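Local structure of protein (hdlp (histone deacetylase-like protein)) (Aquifex aeolicus, 1C3P) at residues T9-P22 with Y91-L105. The protein probably acts as a zinc-dependent deacetylase of the histone deacetylase family, with a proposed link to acetoin breakdown. Sequence-based numbering, arbitrary orientation.
Sequences TLDYGKYRYPKNHP and YENPVSYAMFTGSSL
The ring of Tyr-15 lies against the first turns of helix 98-118 with Thr-101 CG2 over one face, a CH-pi contact 3.9 Å from the ring centroid, and the backbone carbonyl of Asp-11 over the other; Leu-105 CD2 sits near its plane at the edge. Tyr-12 takes the same leucine differently: Leu-105 CD2 stands over one face, offset toward the rim, while Gly-102 O lies in plane at the edge. In this arginase-like alpha/beta fold of the histone deacetylases, the contact joins the loop that follows strand 4-8 to the start of that helix. With CG anti to the backbone N (chi1 -160°), the side chain of Leu-105 extends toward both tyrosines, and Leu-105 CD2 also meets Thr-9 CG2 at 3.7 Å. The hydroxyl of Tyr-12 hydrogen-bonds with Ser-109 OG and Ser-49 OG, and Thr-101 OG1 with Glu-73 OE2. Gly-102 CA approaches Tyr-15 CD1 at 3.7 Å, where a beta carbon would come tight against Tyr-15 CB. Were Tyr-15 replaced by an alanine, Thr-101 CG2 would probably lose its aromatic face and a gap would open beside Gly-102 and Leu-105. At the helix start, Ser-96 and Met-99 form a capping box, and Ala-98 CB packs against Tyr-17 CE1 at 3.6 Å. Tyr-17, whose hydroxyl hydrogen-bonds to Phe-141 O, also lays CD2 over the centre of the His-21 ring; Pro-22 CD occupies the opposite face. The side chain of Pro-22 lies about 9 Å from those of the zinc-binding residues His-170 and Asp-258, the metal being absent here. Pro-18 CG and Pro-94 CB make an apolar contact. Tyr-91 OH gives a weak hydrogen bond to Asn-20 O. In the imidazole plane, His-21 ND1 makes a weak, bent bond to Tyr-91 O (3.4 Å, 140°), and CE1 lies 3.0 Å from the buried Glu-92 O.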
loop_
_atom_site.group_PDB
_atom_site.type_symbol
_atom_site.label_atom_id
_atom_site.label_comp_id
_atom_site.label_asym_id
_atom_site.label_seq_id
_atom_site.Cartn_x
_atom_site.Cartn_y
_atom_site.Cartn_z
ATOM N N THR A 9 14.921 4.921 3.495
ATOM C CA THR A 9 16.022 5.844 3.263
ATOM C C THR A 9 15.439 7.228 3.026
ATOM O O THR A 9 14.317 7.358 2.536
ATOM C CB THR A 9 16.846 5.484 2.015
ATOM O OG1 THR A 9 17.749 6.562 1.729
ATOM C CG2 THR A 9 15.940 5.279 0.812
ATOM N N LEU A 10 16.187 8.267 3.382
ATOM C CA LEU A 10 15.698 9.625 3.156
ATOM C C LEU A 10 15.785 10.007 1.680
ATOM O O LEU A 10 15.220 11.021 1.262
ATOM C CB LEU A 10 16.479 10.645 4.000
ATOM C CG LEU A 10 16.248 10.672 5.512
ATOM C CD1 LEU A 10 14.772 10.905 5.786
ATOM C CD2 LEU A 10 16.688 9.375 6.140
ATOM N N ASP A 11 16.475 9.180 0.894
ATOM C CA ASP A 11 16.643 9.430 -0.536
ATOM C C ASP A 11 15.341 9.492 -1.326
ATOM O O ASP A 11 15.292 10.124 -2.388
ATOM C CB ASP A 11 17.572 8.382 -1.158
ATOM C CG ASP A 11 18.960 8.406 -0.545
ATOM O OD1 ASP A 11 19.491 9.518 -0.352
ATOM O OD2 ASP A 11 19.521 7.324 -0.269
ATOM N N TYR A 12 14.289 8.833 -0.834
ATOM C CA TYR A 12 13.015 8.881 -1.538
ATOM C C TYR A 12 12.599 10.347 -1.709
ATOM O O TYR A 12 11.899 10.700 -2.666
ATOM C CB TYR A 12 11.925 8.121 -0.765
ATOM C CG TYR A 12 12.086 6.613 -0.770
ATOM C CD1 TYR A 12 12.317 5.909 0.415
ATOM C CD2 TYR A 12 11.974 5.889 -1.957
ATOM C CE1 TYR A 12 12.429 4.516 0.419
ATOM C CE2 TYR A 12 12.082 4.498 -1.969
ATOM C CZ TYR A 12 12.306 3.819 -0.781
ATOM O OH TYR A 12 12.376 2.437 -0.788
ATOM N N GLY A 13 13.050 11.194 -0.786
ATOM C CA GLY A 13 12.721 12.614 -0.830
ATOM C C GLY A 13 13.156 13.332 -2.094
ATOM O O GLY A 13 12.607 14.383 -2.417
ATOM N N LYS A 14 14.130 12.770 -2.809
ATOM C CA LYS A 14 14.629 13.364 -4.048
ATOM C C LYS A 14 13.981 12.813 -5.316
ATOM O O LYS A 14 14.337 13.225 -6.423
ATOM C CB LYS A 14 16.151 13.190 -4.155
ATOM C CG LYS A 14 16.971 14.174 -3.315
ATOM C CD LYS A 14 16.831 15.641 -3.787
ATOM C CE LYS A 14 17.452 15.912 -5.164
ATOM N NZ LYS A 14 16.791 15.191 -6.292
ATOM N N TYR A 15 13.043 11.881 -5.161
ATOM C CA TYR A 15 12.347 11.272 -6.304
ATOM C C TYR A 15 10.847 11.461 -6.110
ATOM O O TYR A 15 10.086 10.494 -6.100
ATOM C CB TYR A 15 12.670 9.772 -6.385
ATOM C CG TYR A 15 14.147 9.500 -6.304
ATOM C CD1 TYR A 15 14.643 8.491 -5.479
ATOM C CD2 TYR A 15 15.061 10.303 -6.987
ATOM C CE1 TYR A 15 16.018 8.295 -5.326
ATOM C CE2 TYR A 15 16.431 10.115 -6.841
ATOM C CZ TYR A 15 16.902 9.114 -6.006
ATOM O OH TYR A 15 18.261 8.943 -5.830
ATOM N N ARG A 16 10.435 12.715 -5.943
ATOM C CA ARG A 16 9.031 13.058 -5.739
ATOM C C ARG A 16 8.343 13.187 -7.093
ATOM O O ARG A 16 8.991 13.439 -8.112
ATOM C CB ARG A 16 8.912 14.409 -5.031
ATOM C CG ARG A 16 9.736 14.582 -3.770
ATOM C CD ARG A 16 9.188 13.826 -2.572
ATOM N NE ARG A 16 9.937 14.177 -1.367
ATOM C CZ ARG A 16 10.052 15.416 -0.890
ATOM N NH1 ARG A 16 9.467 16.432 -1.513
ATOM N NH2 ARG A 16 10.765 15.645 0.205
ATOM N N TYR A 17 7.029 13.012 -7.115
ATOM C CA TYR A 17 6.303 13.180 -8.362
ATOM C C TYR A 17 6.223 14.674 -8.637
ATOM O O TYR A 17 6.421 15.502 -7.741
ATOM C CB TYR A 17 4.906 12.560 -8.274
ATOM C CG TYR A 17 4.915 11.044 -8.357
ATOM C CD1 TYR A 17 5.682 10.278 -7.474
ATOM C CD2 TYR A 17 4.149 10.376 -9.320
ATOM C CE1 TYR A 17 5.686 8.886 -7.543
ATOM C CE2 TYR A 17 4.144 8.989 -9.398
ATOM C CZ TYR A 17 4.913 8.248 -8.506
ATOM O OH TYR A 17 4.897 6.870 -8.557
ATOM N N PRO A 18 5.924 15.046 -9.879
ATOM C CA PRO A 18 5.853 16.467 -10.182
ATOM C C PRO A 18 4.683 17.251 -9.617
ATOM O O PRO A 18 3.751 16.716 -9.015
ATOM C CB PRO A 18 5.832 16.469 -11.706
ATOM C CG PRO A 18 4.960 15.270 -11.982
ATOM C CD PRO A 18 5.668 14.254 -11.097
ATOM N N LYS A 19 4.809 18.556 -9.809
ATOM C CA LYS A 19 3.819 19.571 -9.494
ATOM C C LYS A 19 2.522 19.123 -8.824
ATOM O O LYS A 19 2.461 18.754 -7.654
ATOM C CB LYS A 19 3.444 20.205 -10.825
ATOM C CG LYS A 19 3.048 19.100 -11.816
ATOM C CD LYS A 19 2.552 19.553 -13.168
ATOM C CE LYS A 19 2.052 18.326 -13.928
ATOM N NZ LYS A 19 1.593 18.619 -15.310
ATOM N N ASN A 20 1.489 19.213 -9.653
ATOM C CA ASN A 20 0.093 18.900 -9.407
ATOM C C ASN A 20 -0.184 17.515 -8.831
ATOM O O ASN A 20 -1.186 17.306 -8.141
ATOM C CB ASN A 20 -0.634 19.026 -10.745
ATOM C CG ASN A 20 -1.883 19.866 -10.660
ATOM O OD1 ASN A 20 -1.836 21.034 -10.266
ATOM N ND2 ASN A 20 -3.015 19.280 -11.041
ATOM N N HIS A 21 0.705 16.574 -9.123
ATOM C CA HIS A 21 0.547 15.184 -8.700
ATOM C C HIS A 21 0.358 14.936 -7.198
ATOM O O HIS A 21 1.048 15.526 -6.367
ATOM C CB HIS A 21 1.741 14.363 -9.185
ATOM C CG HIS A 21 1.445 12.904 -9.307
ATOM N ND1 HIS A 21 1.153 12.303 -10.512
ATOM C CD2 HIS A 21 1.318 11.939 -8.364
ATOM C CE1 HIS A 21 0.862 11.032 -10.310
ATOM N NE2 HIS A 21 0.952 10.784 -9.014
ATOM N N PRO A 22 -0.590 14.059 -6.832
ATOM C CA PRO A 22 -0.845 13.744 -5.421
ATOM C C PRO A 22 0.378 13.186 -4.670
ATOM O O PRO A 22 0.452 13.276 -3.444
ATOM C CB PRO A 22 -1.990 12.727 -5.508
ATOM C CG PRO A 22 -2.723 13.181 -6.762
ATOM C CD PRO A 22 -1.534 13.315 -7.685
ATOM N N TYR A 91 -0.472 12.841 -17.262
ATOM C CA TYR A 91 -0.554 13.385 -15.903
ATOM C C TYR A 91 -0.426 12.287 -14.844
ATOM O O TYR A 91 0.195 12.460 -13.800
ATOM C CB TYR A 91 -1.904 14.057 -15.684
ATOM C CG TYR A 91 -2.162 14.396 -14.226
ATOM C CD1 TYR A 91 -1.515 15.468 -13.610
ATOM C CD2 TYR A 91 -3.047 13.632 -13.459
ATOM C CE1 TYR A 91 -1.749 15.776 -12.267
ATOM C CE2 TYR A 91 -3.287 13.928 -12.117
ATOM C CZ TYR A 91 -2.637 15.003 -11.531
ATOM O OH TYR A 91 -2.886 15.309 -10.213
ATOM N N GLU A 92 -1.056 11.163 -15.129
ATOM C CA GLU A 92 -1.084 10.032 -14.219
ATOM C C GLU A 92 0.269 9.376 -13.918
ATOM O O GLU A 92 0.672 9.273 -12.749
ATOM C CB GLU A 92 -2.085 9.022 -14.785
ATOM C CG GLU A 92 -2.166 7.689 -14.094
ATOM C CD GLU A 92 -3.360 6.886 -14.582
ATOM O OE1 GLU A 92 -3.259 5.632 -14.636
ATOM O OE2 GLU A 92 -4.401 7.518 -14.894
ATOM N N ASN A 93 0.968 8.942 -14.966
ATOM C CA ASN A 93 2.270 8.284 -14.828
ATOM C C ASN A 93 3.275 9.108 -15.633
ATOM O O ASN A 93 3.786 8.669 -16.664
ATOM C CB ASN A 93 2.159 6.868 -15.384
ATOM C CG ASN A 93 0.928 6.152 -14.867
ATOM O OD1 ASN A 93 0.761 5.970 -13.653
ATOM N ND2 ASN A 93 0.043 5.757 -15.780
ATOM N N PRO A 94 3.617 10.301 -15.123
ATOM C CA PRO A 94 4.538 11.258 -15.743
ATOM C C PRO A 94 5.986 10.838 -15.790
ATOM O O PRO A 94 6.398 9.922 -15.103
ATOM C CB PRO A 94 4.387 12.499 -14.859
ATOM C CG PRO A 94 3.085 12.264 -14.112
ATOM C CD PRO A 94 3.204 10.812 -13.806
ATOM N N VAL A 95 6.762 11.531 -16.615
ATOM C CA VAL A 95 8.192 11.289 -16.660
ATOM C C VAL A 95 8.775 11.992 -15.418
ATOM O O VAL A 95 8.472 13.157 -15.175
ATOM C CB VAL A 95 8.810 11.906 -17.934
ATOM C CG1 VAL A 95 10.334 11.922 -17.835
ATOM C CG2 VAL A 95 8.387 11.092 -19.150
ATOM N N SER A 96 9.560 11.280 -14.615
ATOM C CA SER A 96 10.214 11.861 -13.431
ATOM C C SER A 96 11.226 10.845 -12.892
ATOM O O SER A 96 11.260 9.699 -13.356
ATOM C CB SER A 96 9.215 12.173 -12.316
ATOM O OG SER A 96 8.977 11.032 -11.513
ATOM N N TYR A 97 12.051 11.235 -11.919
ATOM C CA TYR A 97 12.994 10.261 -11.393
ATOM C C TYR A 97 12.357 9.263 -10.426
ATOM O O TYR A 97 13.023 8.382 -9.887
ATOM C CB TYR A 97 14.220 10.940 -10.776
ATOM C CG TYR A 97 15.111 11.549 -11.844
ATOM C CD1 TYR A 97 14.907 12.853 -12.308
ATOM C CD2 TYR A 97 16.109 10.785 -12.448
ATOM C CE1 TYR A 97 15.682 13.380 -13.350
ATOM C CE2 TYR A 97 16.888 11.300 -13.491
ATOM C CZ TYR A 97 16.670 12.593 -13.935
ATOM O OH TYR A 97 17.443 13.090 -14.966
ATOM N N ALA A 98 11.060 9.387 -10.211
ATOM C CA ALA A 98 10.387 8.417 -9.370
ATOM C C ALA A 98 10.031 7.246 -10.277
ATOM O O ALA A 98 9.867 6.129 -9.812
ATOM C CB ALA A 98 9.105 9.001 -8.785
ATOM N N MET A 99 9.953 7.497 -11.581
ATOM C CA MET A 99 9.502 6.438 -12.498
ATOM C C MET A 99 10.363 5.195 -12.536
ATOM O O MET A 99 9.855 4.097 -12.757
ATOM C CB MET A 99 9.311 6.992 -13.914
ATOM C CG MET A 99 10.565 7.041 -14.751
ATOM S SD MET A 99 10.249 8.126 -16.175
ATOM C CE MET A 99 8.893 7.227 -17.001
ATOM N N PHE A 100 11.668 5.342 -12.354
ATOM C CA PHE A 100 12.499 4.137 -12.326
ATOM C C PHE A 100 13.402 4.077 -11.096
ATOM O O PHE A 100 13.432 3.070 -10.395
ATOM C CB PHE A 100 13.379 4.011 -13.570
ATOM C CG PHE A 100 14.183 2.752 -13.582
ATOM C CD1 PHE A 100 13.575 1.530 -13.866
ATOM C CD2 PHE A 100 15.528 2.765 -13.198
ATOM C CE1 PHE A 100 14.295 0.336 -13.764
ATOM C CE2 PHE A 100 16.252 1.576 -13.092
ATOM C CZ PHE A 100 15.634 0.359 -13.373
ATOM N N THR A 101 14.135 5.147 -10.816
ATOM C CA THR A 101 15.028 5.119 -9.656
ATOM C C THR A 101 14.256 4.980 -8.346
ATOM O O THR A 101 14.524 4.077 -7.568
ATOM C CB THR A 101 15.906 6.375 -9.631
ATOM O OG1 THR A 101 16.703 6.403 -10.824
ATOM C CG2 THR A 101 16.835 6.366 -8.439
ATOM N N GLY A 102 13.294 5.870 -8.117
ATOM C CA GLY A 102 12.492 5.802 -6.902
ATOM C C GLY A 102 11.700 4.504 -6.871
ATOM O O GLY A 102 11.625 3.840 -5.844
ATOM N N SER A 103 11.097 4.140 -7.999
ATOM C CA SER A 103 10.328 2.891 -8.057
ATOM C C SER A 103 11.219 1.684 -7.802
ATOM O O SER A 103 10.831 0.763 -7.070
ATOM C CB SER A 103 9.625 2.750 -9.411
ATOM O OG SER A 103 8.621 3.748 -9.545
ATOM N N SER A 104 12.412 1.674 -8.389
ATOM C CA SER A 104 13.321 0.547 -8.150
ATOM C C SER A 104 13.752 0.452 -6.686
ATOM O O SER A 104 13.985 -0.631 -6.147
ATOM C CB SER A 104 14.571 0.675 -9.026
ATOM O OG SER A 104 14.234 0.408 -10.369
ATOM N N LEU A 105 13.865 1.597 -6.042
ATOM C CA LEU A 105 14.280 1.616 -4.657
ATOM C C LEU A 105 13.162 1.059 -3.760
ATOM O O LEU A 105 13.410 0.310 -2.817
ATOM C CB LEU A 105 14.639 3.054 -4.277
ATOM C CG LEU A 105 15.516 3.276 -3.055
ATOM C CD1 LEU A 105 16.874 2.562 -3.262
ATOM C CD2 LEU A 105 15.710 4.799 -2.856
#